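Local coordinates for protein CysE, serine acetyltransferase (Brucella abortus, PDB 4HZD) that probably transfers the acetyl group of acetyl-coenzyme A to the hydroxyl of L-serine, giving O-acetylserine for cysteine biosynthesis, at residues Glu61-Pro66 with Tyr140-Arg145; Asp100-Tyr105 with Gly163-His168; Phe118-Thr123 with Ser148-Asp153. All coordinates share one frame; numbering follows the deposited sequence.

Interaction 1 of 3, residues Glu61-Pro66 with Tyr140-Arg145; sequences ERLGHP and YYLQSR
Arg145, on helix 136-149, reaches across to the C-terminal end of helix 51-63 and hydrogen-bonds to the carbonyl of Leu63, more weakly to that of Gly64. Its CG stands anti to the backbone N (chi1 -168°), the chain kinks at chi2 (83°), and the guanidinium then presents its edge to Leu63 O. The main bond runs from Arg145 NE to Leu63 O, 2.6 Å long and nearly straight at 166°; the oxygen lies close to the guanidinium plane, while NE sits above the plane of the carbonyl rather than along a lone pair. Arg145 NH2 adds two weak bonds, one to the same oxygen and one of 3.1 Å to Gly64 O. Leu63 O also accepts from a water at 2.7 Å, and this water in turn accepts from the hydroxyl of Tyr141, so Arg145 and Tyr141, both on helix 136-149, serve one carbonyl, the first directly and the second through water. Gly64 is where the chain leaves helical geometry. The positive guanidinium thus lies at the C-terminal end of a helix of the N-terminal domain of serine acetyltransferases, where it would be expected to favour the partial negative charge of the carbonyls. His65, its CG anti to the backbone N, crosses the guanidinium at about a right angle, with CD2 over one face, 3.9 Å from Arg145 NH1; the imidazole ND1 is engaged by the backbone N of Asp67. Beneath the polar layer, Leu63 and Arg145 run past each other in opposite directions, Leu63 CD2 lying 3.8 Å from Arg145 CG. Leu63 CD1 meets Leu142 CD2 at 4.2 Å, and Leu73 of helix 70-83 touches both leucines. The ring of Tyr141 packs edge-to-face with Phe40 of a second subunit.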
loop_
_atom_site.group_PDB
_atom_site.type_symbol
_atom_site.label_atom_id
_atom_site.label_comp_id
_atom_site.label_asym_id
_atom_site.label_seq_id
_atom_site.Cartn_x
_atom_site.Cartn_y
_atom_site.Cartn_z
ATOM N N GLU A 61 -12.112 1.188 5.916
ATOM C CA GLU A 61 -10.646 1.095 6.056
ATOM C C GLU A 61 -10.222 -0.317 6.416
ATOM O O GLU A 61 -9.189 -0.791 5.949
ATOM C CB GLU A 61 -10.084 2.067 7.130
ATOM C CG GLU A 61 -10.122 3.562 6.746
ATOM C CD GLU A 61 -9.456 3.863 5.418
ATOM O OE1 GLU A 61 -8.248 3.613 5.296
ATOM O OE2 GLU A 61 -10.146 4.298 4.465
ATOM N N ARG A 62 -11.011 -0.993 7.251
ATOM C CA ARG A 62 -10.699 -2.383 7.593
ATOM C C ARG A 62 -10.858 -3.313 6.381
ATOM O O ARG A 62 -10.032 -4.199 6.154
ATOM C CB ARG A 62 -11.549 -2.845 8.793
ATOM C CG ARG A 62 -11.345 -1.986 10.055
ATOM C CD ARG A 62 -11.814 -2.774 11.288
ATOM N NE ARG A 62 -10.759 -3.710 11.658
ATOM C CZ ARG A 62 -10.788 -4.576 12.681
ATOM N NH1 ARG A 62 -11.864 -4.720 13.444
ATOM N NH2 ARG A 62 -9.718 -5.316 12.929
ATOM N N LEU A 63 -11.884 -3.077 5.576
ATOM C CA LEU A 63 -12.169 -3.965 4.422
ATOM C C LEU A 63 -11.398 -3.550 3.177
ATOM O O LEU A 63 -11.212 -4.362 2.252
ATOM C CB LEU A 63 -13.692 -3.946 4.116
ATOM C CG LEU A 63 -14.635 -4.369 5.247
ATOM C CD1 LEU A 63 -16.072 -4.027 4.897
ATOM C CD2 LEU A 63 -14.446 -5.855 5.538
ATOM N N GLY A 64 -10.990 -2.284 3.109
ATOM C CA GLY A 64 -10.208 -1.810 1.942
ATOM C C GLY A 64 -9.049 -2.713 1.513
ATOM O O GLY A 64 -8.347 -3.248 2.366
ATOM N N HIS A 65 -8.865 -2.873 0.197
ATOM C CA HIS A 65 -7.826 -3.723 -0.417
ATOM C C HIS A 65 -7.499 -3.196 -1.808
ATOM O O HIS A 65 -8.354 -2.587 -2.430
ATOM C CB HIS A 65 -8.374 -5.132 -0.558
ATOM C CG HIS A 65 -7.334 -6.151 -0.912
ATOM N ND1 HIS A 65 -7.023 -6.433 -2.177
ATOM C CD2 HIS A 65 -6.511 -6.940 -0.112
ATOM C CE1 HIS A 65 -6.031 -7.342 -2.209
ATOM N NE2 HIS A 65 -5.730 -7.672 -0.946
ATOM N N PRO A 66 -6.267 -3.440 -2.333
ATOM C CA PRO A 66 -6.043 -3.018 -3.720
ATOM C C PRO A 66 -7.179 -3.484 -4.667
ATOM O O PRO A 66 -7.496 -2.794 -5.643
ATOM C CB PRO A 66 -4.669 -3.636 -4.086
ATOM C CG PRO A 66 -4.131 -4.272 -2.829
ATOM C CD PRO A 66 -5.030 -3.911 -1.675
ATOM N N TYR A 140 -21.343 -10.372 -2.604
ATOM C CA TYR A 140 -20.480 -11.533 -2.362
ATOM C C TYR A 140 -19.062 -11.075 -2.041
ATOM O O TYR A 140 -18.358 -11.689 -1.220
ATOM C CB TYR A 140 -20.434 -12.485 -3.566
ATOM C CG TYR A 140 -21.720 -13.222 -3.894
ATOM C CD1 TYR A 140 -22.617 -13.643 -2.888
ATOM C CD2 TYR A 140 -22.034 -13.522 -5.226
ATOM C CE1 TYR A 140 -23.797 -14.321 -3.232
ATOM C CE2 TYR A 140 -23.193 -14.196 -5.561
ATOM C CZ TYR A 140 -24.071 -14.596 -4.577
ATOM O OH TYR A 140 -25.218 -15.266 -4.973
ATOM N N TYR A 141 -18.640 -9.984 -2.681
ATOM C CA TYR A 141 -17.335 -9.439 -2.400
ATOM C C TYR A 141 -17.233 -9.020 -0.935
ATOM O O TYR A 141 -16.223 -9.266 -0.274
ATOM C CB TYR A 141 -16.948 -8.263 -3.354
ATOM C CG TYR A 141 -15.584 -7.772 -3.023
ATOM C CD1 TYR A 141 -14.451 -8.436 -3.503
ATOM C CD2 TYR A 141 -15.395 -6.703 -2.135
ATOM C CE1 TYR A 141 -13.182 -8.017 -3.161
ATOM C CE2 TYR A 141 -14.111 -6.281 -1.787
ATOM C CZ TYR A 141 -13.016 -6.952 -2.293
ATOM O OH TYR A 141 -11.739 -6.572 -1.978
ATOM N N LEU A 142 -18.227 -8.309 -0.436
ATOM C CA LEU A 142 -18.214 -7.931 0.964
ATOM C C LEU A 142 -18.236 -9.168 1.914
ATOM O O LEU A 142 -17.476 -9.240 2.915
ATOM C CB LEU A 142 -19.443 -7.031 1.242
ATOM C CG LEU A 142 -19.345 -5.608 0.659
ATOM C CD1 LEU A 142 -20.721 -4.952 0.735
ATOM C CD2 LEU A 142 -18.293 -4.812 1.417
ATOM N N GLN A 143 -19.101 -10.132 1.607
ATOM C CA GLN A 143 -19.180 -11.391 2.371
ATOM C C GLN A 143 -17.800 -12.055 2.423
ATOM O O GLN A 143 -17.352 -12.490 3.481
ATOM C CB GLN A 143 -20.175 -12.384 1.749
ATOM C CG GLN A 143 -20.152 -13.763 2.419
ATOM C CD GLN A 143 -20.918 -14.829 1.633
ATOM O OE1 GLN A 143 -21.296 -14.608 0.478
ATOM N NE2 GLN A 143 -21.188 -15.966 2.271
ATOM N N SER A 144 -17.136 -12.068 1.277
ATOM C CA SER A 144 -15.814 -12.677 1.126
ATOM C C SER A 144 -14.784 -11.937 1.922
ATOM O O SER A 144 -13.957 -12.551 2.651
ATOM C CB SER A 144 -15.398 -12.710 -0.366
ATOM O OG SER A 144 -14.071 -13.195 -0.481
ATOM N N ARG A 145 -14.805 -10.610 1.809
ATOM C CA ARG A 145 -13.855 -9.811 2.560
ATOM C C ARG A 145 -14.118 -9.878 4.081
ATOM O O ARG A 145 -13.185 -9.964 4.895
ATOM C CB ARG A 145 -13.871 -8.368 2.033
ATOM C CG ARG A 145 -12.727 -7.562 2.571
ATOM C CD ARG A 145 -11.426 -7.765 1.786
ATOM N NE ARG A 145 -10.514 -6.828 2.403
ATOM C CZ ARG A 145 -9.308 -7.098 2.864
ATOM N NH1 ARG A 145 -8.760 -8.298 2.735
ATOM N NH2 ARG A 145 -8.636 -6.123 3.428
HETATM O O HOH W 1 -11.918 -4.376 -0.379
#

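Interaction 2 of 3, residues Asp100-Tyr105 with Gly163-His168; sequences DRDPAY and GLFLDH
Gly163 O is gripped end-on by both terminal nitrogens of Arg101, with NH1 and NH2 each 2.9 Å from that one oxygen. Both bonds are bent, at 133°, as expected when one acceptor is shared by two nitrogens of one guanidinium, and only NH2 lies in the carbonyl plane on a lone pair; NH1 comes from above it. The arginine chain runs extended from CG to NE, which carries the guanidinium from the end of helix 87-101 to the loop before strand 165-166. NH1 is also bonded to Ser185 on the next coil of the left-handed beta-helix, so one side chain ties two coils to the helical domain. At the other end of the contact, Asp102 OD2 and Asp167 OD1 stand 3.8 Å apart with their carboxylate planes steeply inclined, and a water donates to both, at 2.7 Å to Asp102 OD2. Asp102 OD1 faces back on its own chain and accepts from Ala104 N at 2.9 Å, met from above the carboxylate plane, in an Asx turn within the type I turn Asp102-Tyr105. Between these polar ends lies Phe165. Its ring slides past Arg101 in the opposite direction, CD2 lying 3.7 Å from Arg101 CB, and its tip CZ approaches Asp102 CB at 3.7 Å. One face carries Asp167 CB, near the rim. Asp167 OD1 in turn sits over the centre of the imidazole of His168, a residue of the coenzyme A pocket whose ND1 bonds to Asp153 of a neighbouring subunit. The two carboxylates would be expected to repel, an effect the shared water should ease; their closeness may raise the proton affinity of one, and Asp167 may favour a positive His168.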
loop_
_atom_site.group_PDB
_atom_site.type_symbol
_atom_site.label_atom_id
_atom_site.label_comp_id
_atom_site.label_asym_id
_atom_site.label_seq_id
_atom_site.Cartn_x
_atom_site.Cartn_y
_atom_site.Cartn_z
ATOM N N ASP A 100 -24.081 -2.438 26.926
ATOM C CA ASP A 100 -24.919 -3.093 27.955
ATOM C C ASP A 100 -24.549 -4.527 28.292
ATOM O O ASP A 100 -24.789 -4.961 29.415
ATOM C CB ASP A 100 -26.396 -3.051 27.545
ATOM C CG ASP A 100 -26.970 -1.638 27.570
ATOM O OD1 ASP A 100 -26.401 -0.764 28.230
ATOM O OD2 ASP A 100 -27.988 -1.399 26.913
ATOM N N ARG A 101 -23.976 -5.260 27.333
ATOM C CA ARG A 101 -23.820 -6.710 27.460
ATOM C C ARG A 101 -22.370 -7.188 27.664
ATOM O O ARG A 101 -22.194 -8.298 28.077
ATOM C CB ARG A 101 -24.465 -7.468 26.284
ATOM C CG ARG A 101 -25.946 -7.160 26.038
ATOM C CD ARG A 101 -26.507 -7.943 24.855
ATOM N NE ARG A 101 -27.640 -7.208 24.316
ATOM C CZ ARG A 101 -28.173 -7.343 23.105
ATOM N NH1 ARG A 101 -27.728 -8.245 22.237
ATOM N NH2 ARG A 101 -29.196 -6.562 22.776
ATOM N N ASP A 102 -21.350 -6.363 27.380
ATOM C CA ASP A 102 -19.939 -6.777 27.582
ATOM C C ASP A 102 -19.212 -6.036 28.710
ATOM O O ASP A 102 -18.897 -4.852 28.555
ATOM C CB ASP A 102 -19.120 -6.563 26.309
ATOM C CG ASP A 102 -17.770 -7.339 26.312
ATOM O OD1 ASP A 102 -17.301 -7.849 27.365
ATOM O OD2 ASP A 102 -17.164 -7.427 25.226
ATOM N N PRO A 103 -18.856 -6.746 29.802
ATOM C CA PRO A 103 -18.134 -6.102 30.919
ATOM C C PRO A 103 -16.675 -5.701 30.586
ATOM O O PRO A 103 -16.095 -4.835 31.269
ATOM C CB PRO A 103 -18.144 -7.176 32.017
ATOM C CG PRO A 103 -19.115 -8.236 31.549
ATOM C CD PRO A 103 -19.065 -8.187 30.053
ATOM N N ALA A 104 -16.117 -6.309 29.537
ATOM C CA ALA A 104 -14.709 -6.170 29.198
ATOM C C ALA A 104 -14.341 -4.800 28.627
ATOM O O ALA A 104 -13.167 -4.478 28.540
ATOM C CB ALA A 104 -14.310 -7.275 28.221
ATOM N N TYR A 105 -15.348 -4.028 28.203
ATOM C CA TYR A 105 -15.152 -2.714 27.561
ATOM C C TYR A 105 -16.043 -1.687 28.227
ATOM O O TYR A 105 -17.205 -1.982 28.490
ATOM C CB TYR A 105 -15.449 -2.789 26.040
ATOM C CG TYR A 105 -14.583 -3.820 25.368
ATOM C CD1 TYR A 105 -13.238 -3.556 25.101
ATOM C CD2 TYR A 105 -15.079 -5.087 25.088
ATOM C CE1 TYR A 105 -12.416 -4.517 24.542
ATOM C CE2 TYR A 105 -14.275 -6.065 24.536
ATOM C CZ TYR A 105 -12.943 -5.773 24.256
ATOM O OH TYR A 105 -12.136 -6.745 23.699
ATOM N N GLY A 163 -29.891 -4.381 17.665
ATOM C CA GLY A 163 -29.373 -4.736 18.984
ATOM C C GLY A 163 -28.704 -6.108 18.982
ATOM O O GLY A 163 -28.842 -6.905 19.922
ATOM N N LEU A 164 -28.008 -6.414 17.899
ATOM C CA LEU A 164 -27.254 -7.672 17.835
ATOM C C LEU A 164 -25.865 -7.494 18.427
ATOM O O LEU A 164 -25.160 -6.548 18.084
ATOM C CB LEU A 164 -27.167 -8.140 16.394
ATOM C CG LEU A 164 -26.403 -9.440 16.077
ATOM C CD1 LEU A 164 -27.011 -10.645 16.805
ATOM C CD2 LEU A 164 -26.434 -9.638 14.561
ATOM N N PHE A 165 -25.505 -8.387 19.341
ATOM C CA PHE A 165 -24.176 -8.445 19.909
ATOM C C PHE A 165 -23.424 -9.701 19.436
ATOM O O PHE A 165 -23.833 -10.841 19.736
ATOM C CB PHE A 165 -24.298 -8.353 21.425
ATOM C CG PHE A 165 -22.990 -8.454 22.163
ATOM C CD1 PHE A 165 -21.842 -7.822 21.688
ATOM C CD2 PHE A 165 -22.932 -9.122 23.374
ATOM C CE1 PHE A 165 -20.647 -7.905 22.393
ATOM C CE2 PHE A 165 -21.737 -9.225 24.091
ATOM C CZ PHE A 165 -20.599 -8.615 23.602
ATOM N N LEU A 166 -22.350 -9.476 18.666
ATOM C CA LEU A 166 -21.508 -10.531 18.100
ATOM C C LEU A 166 -20.187 -10.521 18.853
ATOM O O LEU A 166 -19.242 -9.768 18.512
ATOM C CB LEU A 166 -21.266 -10.249 16.612
ATOM C CG LEU A 166 -21.613 -11.313 15.594
ATOM C CD1 LEU A 166 -23.067 -11.784 15.745
ATOM C CD2 LEU A 166 -21.346 -10.803 14.160
ATOM N N ASP A 167 -20.133 -11.308 19.914
ATOM C CA ASP A 167 -19.083 -11.136 20.900
ATOM C C ASP A 167 -17.909 -11.986 20.461
ATOM O O ASP A 167 -18.068 -13.187 20.279
ATOM C CB ASP A 167 -19.614 -11.575 22.292
ATOM C CG ASP A 167 -18.585 -11.356 23.443
ATOM O OD1 ASP A 167 -17.593 -10.612 23.274
ATOM O OD2 ASP A 167 -18.789 -11.938 24.529
ATOM N N HIS A 168 -16.738 -11.368 20.257
ATOM C CA HIS A 168 -15.489 -12.097 19.819
ATOM C C HIS A 168 -15.534 -12.461 18.357
ATOM O O HIS A 168 -14.582 -12.177 17.647
ATOM C CB HIS A 168 -15.162 -13.328 20.697
ATOM C CG HIS A 168 -15.004 -13.005 22.161
ATOM N ND1 HIS A 168 -14.105 -12.106 22.616
ATOM C CD2 HIS A 168 -15.688 -13.487 23.295
ATOM C CE1 HIS A 168 -14.203 -11.995 23.971
ATOM N NE2 HIS A 168 -15.171 -12.835 24.385
HETATM O O HOH W 2 -17.345 -7.754 22.527
#

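Interaction 3 of 3, residues Phe118-Thr123 with Ser148-Asp153; sequences FHAIQT and SIFQTD
Phe150 has its CG anti to the carbonyl carbon (chi1 -50°), and with chi2 at -36° its ring is laid against helix 116-132. The helix backbone sets His119 CB over one face of that ring, 4.0 Å from the Phe150 centroid, in a CH-pi contact. The first torsion of His119, with CG likewise anti to the carbonyl carbon, swings the imidazole off Phe150; its ring is oblique to the phenyl and is bonded through NE2 to Val112 O and through ND1 to Arg62. At the ring edge, in its plane, Thr123 OG1 lies 3.6 Å from Phe150 CE2; its hydroxyl is committed to His119 O one turn back, at 2.9 Å, an oxygen that also accepts the helical bond from Thr123 N. Ala120 packs alongside: its CA is 3.7 Å from Phe150 CD2, and its CB comes within 3.1 Å of Thr152 OG1, a very close approach. OG1 of Thr152 is tucked between its own N and C (chi1 50°), where it bonds to Ser146. Gln151, with positive phi, is the first residue to leave helical geometry and lies between Phe150 and Thr152. This buried junction is where helix 136-149 gives way to strand 152-154, at the start of the left-handed beta-helix, packed on the helical domain of serine acetyltransferase.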
loop_
_atom_site.group_PDB
_atom_site.type_symbol
_atom_site.label_atom_id
_atom_site.label_comp_id
_atom_site.label_asym_id
_atom_site.label_seq_id
_atom_site.Cartn_x
_atom_site.Cartn_y
_atom_site.Cartn_z
ATOM N N PHE A 118 -18.964 -6.126 15.752
ATOM C CA PHE A 118 -19.758 -4.952 15.395
ATOM C C PHE A 118 -19.471 -4.539 13.926
ATOM O O PHE A 118 -20.396 -4.239 13.168
ATOM C CB PHE A 118 -19.464 -3.781 16.360
ATOM C CG PHE A 118 -20.091 -2.495 15.936
ATOM C CD1 PHE A 118 -21.431 -2.249 16.204
ATOM C CD2 PHE A 118 -19.334 -1.503 15.278
ATOM C CE1 PHE A 118 -22.025 -1.056 15.815
ATOM C CE2 PHE A 118 -19.920 -0.305 14.888
ATOM C CZ PHE A 118 -21.274 -0.081 15.140
ATOM N N HIS A 119 -18.201 -4.559 13.510
ATOM C CA HIS A 119 -17.856 -4.224 12.123
ATOM C C HIS A 119 -18.488 -5.225 11.168
ATOM O O HIS A 119 -19.030 -4.842 10.114
ATOM C CB HIS A 119 -16.342 -4.202 11.911
ATOM C CG HIS A 119 -15.618 -3.219 12.801
ATOM N ND1 HIS A 119 -14.418 -3.475 13.323
ATOM C CD2 HIS A 119 -16.016 -1.994 13.303
ATOM C CE1 HIS A 119 -14.039 -2.437 14.098
ATOM N NE2 HIS A 119 -15.021 -1.532 14.073
ATOM N N ALA A 120 -18.469 -6.514 11.527
ATOM C CA ALA A 120 -19.134 -7.510 10.666
ATOM C C ALA A 120 -20.630 -7.286 10.531
ATOM O O ALA A 120 -21.210 -7.550 9.484
ATOM C CB ALA A 120 -18.865 -8.919 11.135
ATOM N N ILE A 121 -21.289 -6.899 11.606
ATOM C CA ILE A 121 -22.739 -6.770 11.526
ATOM C C ILE A 121 -23.131 -5.719 10.481
ATOM O O ILE A 121 -24.013 -5.954 9.629
ATOM C CB ILE A 121 -23.357 -6.410 12.884
ATOM C CG1 ILE A 121 -23.361 -7.615 13.823
ATOM C CG2 ILE A 121 -24.810 -5.980 12.731
ATOM C CD1 ILE A 121 -23.490 -7.171 15.276
ATOM N N GLN A 122 -22.480 -4.564 10.551
ATOM C CA GLN A 122 -22.795 -3.458 9.624
ATOM C C GLN A 122 -22.355 -3.794 8.203
ATOM O O GLN A 122 -23.023 -3.432 7.225
ATOM C CB GLN A 122 -22.203 -2.127 10.113
ATOM C CG GLN A 122 -22.325 -1.880 11.609
ATOM C CD GLN A 122 -23.737 -2.157 12.161
ATOM O OE1 GLN A 122 -24.747 -2.031 11.444
ATOM N NE2 GLN A 122 -23.810 -2.499 13.432
ATOM N N THR A 123 -21.262 -4.536 8.081
ATOM C CA THR A 123 -20.822 -5.016 6.765
ATOM C C THR A 123 -21.889 -5.921 6.186
ATOM O O THR A 123 -22.259 -5.749 5.033
ATOM C CB THR A 123 -19.451 -5.752 6.791
ATOM O OG1 THR A 123 -18.460 -4.888 7.318
ATOM C CG2 THR A 123 -19.040 -6.145 5.371
ATOM N N SER A 148 -12.810 -13.072 5.477
ATOM C CA SER A 148 -11.330 -13.120 5.564
ATOM C C SER A 148 -10.769 -12.216 6.657
ATOM O O SER A 148 -9.799 -12.578 7.330
ATOM C CB SER A 148 -10.680 -12.799 4.202
ATOM O OG SER A 148 -9.321 -12.459 4.390
ATOM N N ILE A 149 -11.377 -11.046 6.855
ATOM C CA ILE A 149 -10.807 -10.054 7.779
ATOM C C ILE A 149 -11.472 -10.061 9.144
ATOM O O ILE A 149 -10.784 -9.833 10.153
ATOM C CB ILE A 149 -10.855 -8.614 7.185
ATOM C CG1 ILE A 149 -10.074 -8.547 5.875
ATOM C CG2 ILE A 149 -10.303 -7.569 8.164
ATOM C CD1 ILE A 149 -8.698 -9.225 5.903
ATOM N N PHE A 150 -12.797 -10.315 9.189
ATOM C CA PHE A 150 -13.502 -10.414 10.471
ATOM C C PHE A 150 -13.785 -11.861 10.902
ATOM O O PHE A 150 -14.296 -12.084 12.007
ATOM C CB PHE A 150 -14.824 -9.589 10.474
ATOM C CG PHE A 150 -14.659 -8.163 10.004
ATOM C CD1 PHE A 150 -13.487 -7.416 10.305
ATOM C CD2 PHE A 150 -15.686 -7.532 9.259
ATOM C CE1 PHE A 150 -13.350 -6.098 9.899
ATOM C CE2 PHE A 150 -15.524 -6.214 8.816
ATOM C CZ PHE A 150 -14.372 -5.500 9.147
ATOM N N GLN A 151 -13.464 -12.813 10.021
ATOM C CA GLN A 151 -13.708 -14.266 10.230
ATOM C C GLN A 151 -15.167 -14.597 10.469
ATOM O O GLN A 151 -15.502 -15.565 11.192
ATOM C CB GLN A 151 -12.786 -14.833 11.330
ATOM C CG GLN A 151 -11.295 -14.704 10.955
ATOM C CD GLN A 151 -10.732 -13.300 11.187
ATOM O OE1 GLN A 151 -10.896 -12.716 12.264
ATOM N NE2 GLN A 151 -10.037 -12.770 10.192
ATOM N N THR A 152 -16.043 -13.787 9.863
ATOM C CA THR A 152 -17.493 -13.924 9.989
ATOM C C THR A 152 -18.002 -14.158 8.581
ATOM O O THR A 152 -17.890 -13.277 7.711
ATOM C CB THR A 152 -18.145 -12.653 10.586
ATOM O OG1 THR A 152 -17.669 -11.517 9.874
ATOM C CG2 THR A 152 -17.723 -12.440 12.060
ATOM N N ASP A 153 -18.495 -15.362 8.331
ATOM C CA ASP A 153 -18.998 -15.733 6.997
ATOM C C ASP A 153 -20.532 -15.689 7.087
ATOM O O ASP A 153 -21.187 -16.627 7.585
ATOM C CB ASP A 153 -18.438 -17.102 6.555
ATOM C CG ASP A 153 -19.049 -17.595 5.282
ATOM O OD1 ASP A 153 -20.040 -16.961 4.874
ATOM O OD2 ASP A 153 -18.548 -18.583 4.666
#

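How the interactions relate
Interactions 1 and 3 are neighbours, their centres about 10 Å apart; both use helix 136-149, and they join through Gln143 to Asp153 and Leu63 packing on Phe150. The centre of interaction 2 is about 15 Å from that of interaction 3 and about 24 Å from that of interaction 1, on the other side of the chain's centre; Ile121 packs on Leu164 and Leu166 to bridge it to interaction 3. Along the chain the segments run 61-66, 100-105, 118-123, 140-145, 148-153 and 163-168, so interaction 3 falls within the span of interaction 2 while interaction 1 crosses both. Together they fasten the helical domain internally and then onto the first coil of the beta-helix, where His168 of interaction 2 lines the coenzyme A pocket.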